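Local coordinates for Tll0287 protein (Thermosynechococcus elongatus, PDB 5B82) that binds a covalently attached, redox-active heme c in a PAS-like domain and may act in redox sensing, at residues A[29-34]-A[127-132]; A[39-44]-A[73-78]. All coordinates share one frame; numbering follows the deposited sequence. Where two conformers were deposited one is given.

Interaction 1 of 2, residues A[29-34]-A[127-132]; sequences EELGKV and EGVHYF
V34 and L31 of the N-terminal helix meet Y131 and V129 of a sheet strand, a worked case of a helix laid over the face of an antiparallel sheet in a PAS-like fold. Y131 and V129 stand two residues apart on strand 128-136 and point to the same side, toward helix 28-49, while H130 and F132 lean the other way and pack against helix 103-114. The sheet is thus sandwiched between helices at this point.

Y131 shows how the contact is spread along one side chain. Its CB lies 4.0 Å from V34 CG1, and its CG is 4.1 Å from that same methyl. The closest approach comes one atom further out, where Y131 CD2 meets V34 CG1 at 3.7 Å. Beyond this the ring draws away: CE2 of Y131 is already 4.5 Å from V34 CG1, and the hydroxyl OH of Y131 is 6.4 Å from it. The two side chains run past each other in opposite directions, and the methyl approaches the ring obliquely. With chi1 at 170°, V34 swings CG1 anti to its backbone N, which carries this branch to the tyrosine.

L31 and V129 cross at about a right angle. The CB of L31 does not aim at the strand, but with CG anti to the carbonyl carbon (chi1 -60°) the end of the side chain comes nearer to it. W122 on the neighbouring strand 120-125 touches both residues, and V178 of strand 172-181 together with W84 flanks V34. D125 OD1, at the end of strand 120-125, accepts hydrogen bonds from E127 N and H130 NE2. The outer end of the contact is a single pair of methyls, L31 CD2 and V129 CG1, 4.0 Å apart.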
loop_
_atom_site.group_PDB
_atom_site.type_symbol
_atom_site.label_atom_id
_atom_site.label_comp_id
_atom_site.label_asym_id
_atom_site.label_seq_id
_atom_site.Cartn_x
_atom_site.Cartn_y
_atom_site.Cartn_z
ATOM N N GLU A 29 2.980 14.290 -18.955
ATOM C CA GLU A 29 4.188 13.643 -18.472
ATOM C C GLU A 29 4.079 13.372 -16.975
ATOM O O GLU A 29 4.468 12.306 -16.499
ATOM C CB GLU A 29 5.425 14.482 -18.795
ATOM C CG GLU A 29 6.731 13.783 -18.491
ATOM C CD GLU A 29 7.945 14.621 -18.832
ATOM O OE1 GLU A 29 8.071 15.045 -19.999
ATOM O OE2 GLU A 29 8.773 14.853 -17.929
ATOM N N GLU A 30 3.511 14.313 -16.234
ATOM C CA GLU A 30 3.365 14.135 -14.788
ATOM C C GLU A 30 2.412 13.005 -14.394
ATOM O O GLU A 30 2.692 12.228 -13.464
ATOM C CB GLU A 30 2.935 15.451 -14.127
ATOM C CG GLU A 30 2.872 15.362 -12.622
ATOM C CD GLU A 30 2.774 16.722 -11.959
ATOM O OE1 GLU A 30 2.278 17.667 -12.610
ATOM O OE2 GLU A 30 3.200 16.846 -10.788
ATOM N N LEU A 31 1.284 12.911 -15.090
ATOM C CA LEU A 31 0.342 11.825 -14.838
ATOM C C LEU A 31 1.025 10.469 -15.082
ATOM O O LEU A 31 0.950 9.532 -14.242
ATOM C CB LEU A 31 -0.879 11.981 -15.741
ATOM C CG LEU A 31 -1.636 13.300 -15.520
ATOM C CD1 LEU A 31 -2.641 13.527 -16.633
ATOM C CD2 LEU A 31 -2.334 13.263 -14.182
ATOM N N GLY A 32 1.724 10.382 -16.217
ATOM C CA GLY A 32 2.427 9.128 -16.515
ATOM C C GLY A 32 3.498 8.786 -15.483
ATOM O O GLY A 32 3.673 7.621 -15.100
ATOM N N LYS A 33 4.232 9.813 -15.051
ATOM C CA LYS A 33 5.251 9.675 -14.020
ATOM C C LYS A 33 4.654 9.134 -12.722
ATOM O O LYS A 33 5.267 8.297 -12.047
ATOM C CB LYS A 33 5.953 11.020 -13.768
ATOM C CG LYS A 33 6.991 10.943 -12.670
ATOM C CD LYS A 33 7.922 12.142 -12.641
ATOM C CE LYS A 33 9.130 11.829 -11.752
ATOM N NZ LYS A 33 10.121 12.937 -11.693
ATOM N N VAL A 34 3.463 9.608 -12.367
ATOM C CA VAL A 34 2.769 9.048 -11.205
ATOM C C VAL A 34 2.468 7.548 -11.385
ATOM O O VAL A 34 2.791 6.724 -10.499
ATOM C CB VAL A 34 1.455 9.792 -10.888
ATOM C CG1 VAL A 34 0.642 9.021 -9.839
ATOM C CG2 VAL A 34 1.735 11.207 -10.388
ATOM N N GLU A 127 -9.544 19.346 -4.851
ATOM C CA GLU A 127 -8.254 19.192 -4.190
ATOM C C GLU A 127 -7.138 18.943 -5.200
ATOM O O GLU A 127 -5.970 19.227 -4.929
ATOM C CB GLU A 127 -8.303 18.085 -3.133
ATOM C CG GLU A 127 -9.511 18.189 -2.194
ATOM C CD GLU A 127 -9.494 19.434 -1.330
ATOM O OE1 GLU A 127 -8.399 19.992 -1.100
ATOM O OE2 GLU A 127 -10.581 19.854 -0.877
ATOM N N GLY A 128 -7.507 18.438 -6.377
ATOM C CA GLY A 128 -6.543 18.239 -7.441
ATOM C C GLY A 128 -6.796 16.920 -8.171
ATOM O O GLY A 128 -7.946 16.510 -8.334
ATOM N N VAL A 129 -5.714 16.293 -8.618
ATOM C CA VAL A 129 -5.766 14.987 -9.294
ATOM C C VAL A 129 -5.336 13.879 -8.328
ATOM O O VAL A 129 -4.300 13.987 -7.673
ATOM C CB VAL A 129 -4.854 14.970 -10.529
ATOM C CG1 VAL A 129 -5.068 13.718 -11.308
ATOM C CG2 VAL A 129 -5.131 16.156 -11.415
ATOM N N HIS A 130 -6.133 12.815 -8.241
ATOM C CA HIS A 130 -5.883 11.746 -7.285
ATOM C C HIS A 130 -5.794 10.427 -8.044
ATOM O O HIS A 130 -6.704 10.090 -8.786
ATOM C CB HIS A 130 -7.031 11.629 -6.280
ATOM C CG HIS A 130 -7.436 12.926 -5.649
ATOM N ND1 HIS A 130 -6.921 13.363 -4.449
ATOM C CD2 HIS A 130 -8.328 13.863 -6.039
ATOM C CE1 HIS A 130 -7.477 14.518 -4.128
ATOM N NE2 HIS A 130 -8.338 14.842 -5.073
ATOM N N TYR A 131 -4.713 9.684 -7.837
ATOM C CA TYR A 131 -4.556 8.385 -8.464
ATOM C C TYR A 131 -4.527 7.333 -7.378
ATOM O O TYR A 131 -3.857 7.515 -6.351
ATOM C CB TYR A 131 -3.250 8.349 -9.265
ATOM C CG TYR A 131 -2.884 6.999 -9.888
ATOM C CD1 TYR A 131 -3.562 6.512 -11.003
ATOM C CD2 TYR A 131 -1.827 6.241 -9.393
ATOM C CE1 TYR A 131 -3.211 5.298 -11.597
ATOM C CE2 TYR A 131 -1.465 5.012 -9.990
ATOM C CZ TYR A 131 -2.162 4.560 -11.088
ATOM O OH TYR A 131 -1.806 3.352 -11.682
ATOM N N PHE A 132 -5.266 6.247 -7.603
ATOM C CA PHE A 132 -5.333 5.144 -6.663
ATOM C C PHE A 132 -4.982 3.866 -7.408
ATOM O O PHE A 132 -5.407 3.672 -8.532
ATOM C CB PHE A 132 -6.736 5.008 -6.084
ATOM C CG PHE A 132 -7.225 6.264 -5.387
ATOM C CD1 PHE A 132 -6.951 6.477 -4.050
ATOM C CD2 PHE A 132 -7.953 7.215 -6.082
ATOM C CE1 PHE A 132 -7.391 7.649 -3.398
ATOM C CE2 PHE A 132 -8.407 8.384 -5.441
ATOM C CZ PHE A 132 -8.122 8.592 -4.104
#

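Interaction 2 of 2, residues A[39-44]-A[73-78]; sequences EQLDQM and KQAKEI
L41 and M44 reach across from helix 28-49 to Q74 and A75 of helix 69-82, and Q74 is touched by both. L41 adopts two conformations; in one of them CD1 rests on the aliphatic part of the glutamine, 3.7 Å from Q74 CB and 3.8 Å from Q74 CG, with the two side chains sliding past each other in opposite senses. In the same conformation the other branch turns to the alanine, L41 CD2 standing 4.2 Å from A75 CB, so the leucine contacts may hold for only part of the molecules. One turn further along, the extended side chain of M44 crosses that of Q74 at a slant and places its SD 3.7 Å from Q74 OE1.

The torsions of Q74 explain this double role. Its CG lies anti to the backbone N, stretching the first carbons along L41, and a bend at chi2 (105°) then folds the amide round so that its oxygen comes to the methionine sulfur.

Behind these contacts stands a near-antiparallel helix pair, with segment axes 11.0 Å apart and an angle of 165° between their directions. The seam continues toward the start of helix 69-82, where V71 touches L41 and P70 touches M44. Away from the seam, a salt bridge from E39 to R133 and a hydrogen bond between D42 OD1 and Y176 OH tie helix 28-49 to two sheet strands. The heme pocket is near: the M44 side chain is about 8 Å from that of C68, an axial ligand of the heme iron just ahead of helix 69-82.

Every contact between these two segments is a van der Waals touch, the sulfur–oxygen approach included, which is consistent with a fit that depends more on apolar contact than on directional bonds between them.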
loop_
_atom_site.group_PDB
_atom_site.type_symbol
_atom_site.label_atom_id
_atom_site.label_comp_id
_atom_site.label_asym_id
_atom_site.label_seq_id
_atom_site.Cartn_x
_atom_site.Cartn_y
_atom_site.Cartn_z
ATOM N N GLU A 39 3.718 2.003 -9.805
ATOM C CA GLU A 39 3.929 0.629 -10.243
ATOM C C GLU A 39 5.315 0.102 -9.836
ATOM O O GLU A 39 5.462 -1.067 -9.459
ATOM C CB GLU A 39 3.670 0.490 -11.745
ATOM C CG GLU A 39 3.164 -0.903 -12.121
ATOM C CD GLU A 39 1.773 -1.184 -11.587
ATOM O OE1 GLU A 39 1.020 -0.217 -11.287
ATOM O OE2 GLU A 39 1.425 -2.376 -11.454
ATOM N N GLN A 40 6.323 0.974 -9.879
ATOM C CA GLN A 40 7.678 0.614 -9.452
ATOM C C GLN A 40 7.739 0.342 -7.959
ATOM O O GLN A 40 8.442 -0.577 -7.514
ATOM C CB GLN A 40 8.668 1.724 -9.807
ATOM C CG GLN A 40 9.112 1.723 -11.253
ATOM C CD GLN A 40 9.914 2.963 -11.620
ATOM O OE1 GLN A 40 9.979 3.928 -10.851
ATOM N NE2 GLN A 40 10.524 2.946 -12.803
ATOM N N LEU A 41 7.013 1.143 -7.185
ATOM C CA LEU A 41 6.904 0.909 -5.749
ATOM C C LEU A 41 6.275 -0.467 -5.461
ATOM O O LEU A 41 6.737 -1.216 -4.580
ATOM C CB LEU A 41 6.087 2.029 -5.101
ATOM C CG LEU A 41 6.045 2.071 -3.580
ATOM C CD1 LEU A 41 7.457 2.191 -3.018
ATOM C CD2 LEU A 41 5.169 3.227 -3.106
ATOM N N ASP A 42 5.236 -0.804 -6.223
ATOM C CA ASP A 42 4.545 -2.074 -6.054
ATOM C C ASP A 42 5.446 -3.272 -6.406
ATOM O O ASP A 42 5.535 -4.262 -5.661
ATOM C CB ASP A 42 3.275 -2.094 -6.901
ATOM C CG ASP A 42 2.320 -3.189 -6.478
ATOM O OD1 ASP A 42 1.976 -3.228 -5.274
ATOM O OD2 ASP A 42 1.933 -4.015 -7.339
ATOM N N GLN A 43 6.132 -3.162 -7.535
ATOM C CA GLN A 43 7.031 -4.228 -7.955
ATOM C C GLN A 43 8.191 -4.352 -6.976
ATOM O O GLN A 43 8.738 -5.441 -6.775
ATOM C CB GLN A 43 7.520 -3.993 -9.382
ATOM C CG GLN A 43 6.445 -4.255 -10.435
ATOM C CD GLN A 43 6.102 -5.730 -10.585
ATOM O OE1 GLN A 43 6.989 -6.577 -10.689
ATOM N NE2 GLN A 43 4.807 -6.042 -10.598
ATOM N N MET A 44 8.549 -3.239 -6.346
ATOM C CA MET A 44 9.581 -3.274 -5.316
ATOM C C MET A 44 9.117 -4.096 -4.134
ATOM O O MET A 44 9.844 -4.990 -3.670
ATOM C CB MET A 44 9.951 -1.872 -4.840
ATOM C CG MET A 44 10.747 -1.865 -3.531
ATOM S SD MET A 44 11.091 -0.169 -2.994
ATOM C CE MET A 44 11.363 -0.420 -1.249
ATOM N N LYS A 73 8.956 4.405 3.245
ATOM C CA LYS A 73 10.042 5.379 3.140
ATOM C C LYS A 73 10.133 5.930 1.717
ATOM O O LYS A 73 10.217 7.154 1.501
ATOM C CB LYS A 73 11.375 4.763 3.567
ATOM C CG LYS A 73 12.523 5.750 3.646
ATOM C CD LYS A 73 13.503 5.379 4.751
ATOM C CE LYS A 73 14.449 4.266 4.325
ATOM N NZ LYS A 73 15.668 4.798 3.648
ATOM N N GLN A 74 10.091 5.024 0.747
ATOM C CA GLN A 74 10.187 5.419 -0.649
ATOM C C GLN A 74 9.010 6.291 -1.051
ATOM O O GLN A 74 9.167 7.245 -1.813
ATOM C CB GLN A 74 10.261 4.203 -1.561
ATOM C CG GLN A 74 10.352 4.578 -3.023
ATOM C CD GLN A 74 11.730 4.381 -3.585
ATOM O OE1 GLN A 74 12.202 3.251 -3.713
ATOM N NE2 GLN A 74 12.391 5.481 -3.926
ATOM N N ALA A 75 7.836 5.963 -0.530
ATOM C CA ALA A 75 6.641 6.765 -0.759
ATOM C C ALA A 75 6.857 8.202 -0.277
ATOM O O ALA A 75 6.550 9.167 -1.003
ATOM C CB ALA A 75 5.449 6.141 -0.060
ATOM N N LYS A 76 7.390 8.349 0.936
ATOM C CA LYS A 76 7.695 9.694 1.433
ATOM C C LYS A 76 8.687 10.421 0.531
ATOM O O LYS A 76 8.520 11.616 0.243
ATOM C CB LYS A 76 8.207 9.660 2.870
ATOM C CG LYS A 76 7.134 9.328 3.885
ATOM C CD LYS A 76 7.679 9.364 5.304
ATOM C CE LYS A 76 6.661 8.798 6.279
ATOM N NZ LYS A 76 7.145 8.861 7.686
ATOM N N GLU A 77 9.706 9.696 0.073
ATOM C CA GLU A 77 10.707 10.281 -0.822
ATOM C C GLU A 77 10.120 10.779 -2.145
ATOM O O GLU A 77 10.471 11.852 -2.626
ATOM C CB GLU A 77 11.840 9.287 -1.088
ATOM C CG GLU A 77 12.638 8.933 0.154
ATOM C CD GLU A 77 13.760 7.951 -0.125
ATOM O OE1 GLU A 77 13.732 7.305 -1.198
ATOM O OE2 GLU A 77 14.668 7.833 0.728
ATOM N N ILE A 78 9.222 9.993 -2.722
ATOM C CA ILE A 78 8.555 10.346 -3.968
ATOM C C ILE A 78 7.663 11.576 -3.767
ATOM O O ILE A 78 7.692 12.531 -4.564
ATOM C CB ILE A 78 7.740 9.134 -4.474
ATOM C CG1 ILE A 78 8.690 7.972 -4.789
ATOM C CG2 ILE A 78 6.910 9.484 -5.689
ATOM C CD1 ILE A 78 8.002 6.667 -5.169
#

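Overall arrangement
Helix 28-49, near the N terminus, supplies one side of both contacts. Its first turns enter interaction 1, which closes a loop of 92 residues by reaching strand 128-136, in the middle of the sheet. Its later turns enter interaction 2, which closes a much shorter loop of 28 residues on helix 69-82. The second loop is nested inside the first, and it contains the iron ligand C68. The two contacts do not touch, their centres lying 15 Å apart. Together they set the long helix between the sheet and the second helix, and lead from the sheet toward the heme side of the domain.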